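Local structure of prophenoloxidase b (Marsupenaeus japonicus, 3WKY) at residues A115-Y120 against P132-V137. The protein is a type 3 copper protein, the precursor of a phenoloxidase that probably hydroxylates monophenols and oxidises o-diphenols. Numbering follows the deposited sequence.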
loop_
_atom_site.group_PDB
_atom_site.type_symbol
_atom_site.label_atom_id
_atom_site.label_comp_id
_atom_site.label_asym_id
_atom_site.label_seq_id
_atom_site.Cartn_x
_atom_site.Cartn_y
_atom_site.Cartn_z
ATOM N N ALA A 115 32.681 11.608 32.388
ATOM C CA ALA A 115 34.068 11.238 32.672
ATOM C C ALA A 115 34.344 11.168 34.182
ATOM O O ALA A 115 35.055 10.267 34.652
ATOM C CB ALA A 115 35.036 12.223 31.979
ATOM N N LEU A 116 33.775 12.104 34.938
ATOM C CA LEU A 116 33.952 12.130 36.391
ATOM C C LEU A 116 33.319 10.915 37.063
ATOM O O LEU A 116 33.938 10.258 37.904
ATOM C CB LEU A 116 33.346 13.400 36.989
ATOM C CG LEU A 116 34.280 14.579 37.251
ATOM C CD1 LEU A 116 33.536 15.658 38.025
ATOM C CD2 LEU A 116 35.513 14.110 38.019
ATOM N N TYR A 117 32.073 10.611 36.701
ATOM C CA TYR A 117 31.405 9.439 37.272
ATOM C C TYR A 117 32.166 8.172 36.903
ATOM O O TYR A 117 32.360 7.288 37.746
ATOM C CB TYR A 117 29.948 9.336 36.794
ATOM C CG TYR A 117 28.957 10.198 37.552
ATOM C CD1 TYR A 117 28.362 9.745 38.716
ATOM C CD2 TYR A 117 28.585 11.453 37.071
ATOM C CE1 TYR A 117 27.440 10.526 39.404
ATOM C CE2 TYR A 117 27.667 12.243 37.751
ATOM C CZ TYR A 117 27.100 11.776 38.913
ATOM O OH TYR A 117 26.185 12.563 39.584
ATOM N N HIS A 118 32.598 8.069 35.649
ATOM C CA HIS A 118 33.342 6.884 35.223
ATOM C C HIS A 118 34.626 6.738 36.034
ATOM O O HIS A 118 35.039 5.623 36.387
ATOM C CB HIS A 118 33.693 6.946 33.737
ATOM C CG HIS A 118 34.485 5.771 33.260
ATOM N ND1 HIS A 118 34.081 4.464 33.465
ATOM C CD2 HIS A 118 35.658 5.695 32.589
ATOM C CE1 HIS A 118 34.969 3.644 32.938
ATOM N NE2 HIS A 118 35.938 4.366 32.395
ATOM N N THR A 119 35.245 7.876 36.325
ATOM C CA THR A 119 36.484 7.913 37.109
ATOM C C THR A 119 36.305 7.325 38.510
ATOM O O THR A 119 37.190 6.611 39.004
ATOM C CB THR A 119 37.023 9.345 37.185
ATOM O OG1 THR A 119 37.444 9.753 35.876
ATOM C CG2 THR A 119 38.212 9.429 38.154
ATOM N N TYR A 120 35.175 7.603 39.152
ATOM C CA TYR A 120 34.912 7.010 40.464
ATOM C C TYR A 120 34.792 5.487 40.400
ATOM O O TYR A 120 35.134 4.802 41.358
ATOM C CB TYR A 120 33.657 7.603 41.103
ATOM C CG TYR A 120 33.863 8.899 41.855
ATOM C CD1 TYR A 120 34.130 10.083 41.178
ATOM C CD2 TYR A 120 33.756 8.946 43.243
ATOM C CE1 TYR A 120 34.297 11.274 41.855
ATOM C CE2 TYR A 120 33.919 10.146 43.933
ATOM C CZ TYR A 120 34.192 11.303 43.226
ATOM O OH TYR A 120 34.359 12.499 43.889
ATOM N N PRO A 132 27.621 12.412 43.850
ATOM C CA PRO A 132 26.310 12.989 44.166
ATOM C C PRO A 132 25.227 12.304 43.341
ATOM O O PRO A 132 25.544 11.804 42.260
ATOM C CB PRO A 132 26.451 14.451 43.728
ATOM C CG PRO A 132 27.569 14.449 42.726
ATOM C CD PRO A 132 28.512 13.373 43.172
ATOM N N PRO A 133 23.982 12.273 43.845
ATOM C CA PRO A 133 22.863 11.735 43.063
ATOM C C PRO A 133 22.742 12.536 41.779
ATOM O O PRO A 133 22.823 13.770 41.820
ATOM C CB PRO A 133 21.643 12.011 43.950
ATOM C CG PRO A 133 22.205 12.118 45.343
ATOM C CD PRO A 133 23.553 12.758 45.170
ATOM N N LEU A 134 22.566 11.858 40.653
ATOM C CA LEU A 134 22.510 12.565 39.378
ATOM C C LEU A 134 21.430 13.660 39.283
ATOM O O LEU A 134 21.684 14.716 38.705
ATOM C CB LEU A 134 22.413 11.572 38.213
ATOM C CG LEU A 134 22.608 12.138 36.804
ATOM C CD1 LEU A 134 23.977 12.806 36.632
ATOM C CD2 LEU A 134 22.445 10.998 35.809
ATOM N N PRO A 135 20.226 13.427 39.847
ATOM C CA PRO A 135 19.250 14.518 39.723
ATOM C C PRO A 135 19.630 15.807 40.455
ATOM O O PRO A 135 19.121 16.856 40.079
ATOM C CB PRO A 135 17.975 13.924 40.329
ATOM C CG PRO A 135 18.114 12.450 40.102
ATOM C CD PRO A 135 19.587 12.176 40.304
ATOM N N THR A 136 20.490 15.739 41.471
ATOM C CA THR A 136 20.928 16.960 42.159
ATOM C C THR A 136 21.968 17.725 41.345
ATOM O O THR A 136 22.240 18.891 41.618
ATOM C CB THR A 136 21.523 16.652 43.553
ATOM O OG1 THR A 136 22.781 15.981 43.390
ATOM C CG2 THR A 136 20.570 15.787 44.352
ATOM N N VAL A 137 22.541 17.051 40.349
ATOM C CA VAL A 137 23.584 17.608 39.491
ATOM C C VAL A 137 23.007 18.079 38.149
ATOM O O VAL A 137 23.352 19.151 37.655
ATOM C CB VAL A 137 24.688 16.555 39.226
ATOM C CG1 VAL A 137 25.689 17.049 38.193
ATOM C CG2 VAL A 137 25.397 16.194 40.520
#
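Y117 reaches from helix 109-122 to P132 and lays its phenol tip on the turn that leads into the short helix 134-137, a clear case of one long aromatic side chain bridging two backbone segments whose nearest CA atoms, those of Y117 and P132, are still 9.3 Å apart. With CG anti to the carbonyl carbon (chi1 -82°), the ring projects off the helix flank and its hydroxyl leads. OH of Y117 donates to O of P132 at 2.9 Å, the acceptor lying at the ring edge, in its plane. Seen from the carbonyl, the donor stands 38° above the plane, so the bond does not follow a lone pair. The tyrosine hydroxyl also has carbon neighbours: CG of P132 lies 3.9 Å from OH of Y117, and CG2 of V137 lies 3.8 Å from OH of Y117. L134 crosses the tyrosine obliquely. With CG anti to the backbone N (chi1 -169°), its branch can turn CD1 to the ring, 3.9 Å from CE2 of Y117. Within 132-137, O of P133 accepts from both N and OG1 of T136. Beyond the two segments, F15 and W200 meet the Y117 ring edge-to-face, and L134 also packs on W200 and S197 of helix 193-205, the helix that carries the copper-site residues H199 and H203. A phenylalanine in place of Y117 could keep much of the ring packing but, lacking the hydroxyl, would probably leave O of P132 short of a partner and the turn less firmly held. The tyrosine thus ties helix 109-122, in the hemocyanin all-alpha family region, to the turn entering helix 134-137. In this buried contact one hydroxyl-to-carbonyl bond, bordered by carbons of P132, L134 and V137, lets the polar end of the tyrosine lie among apolar groups.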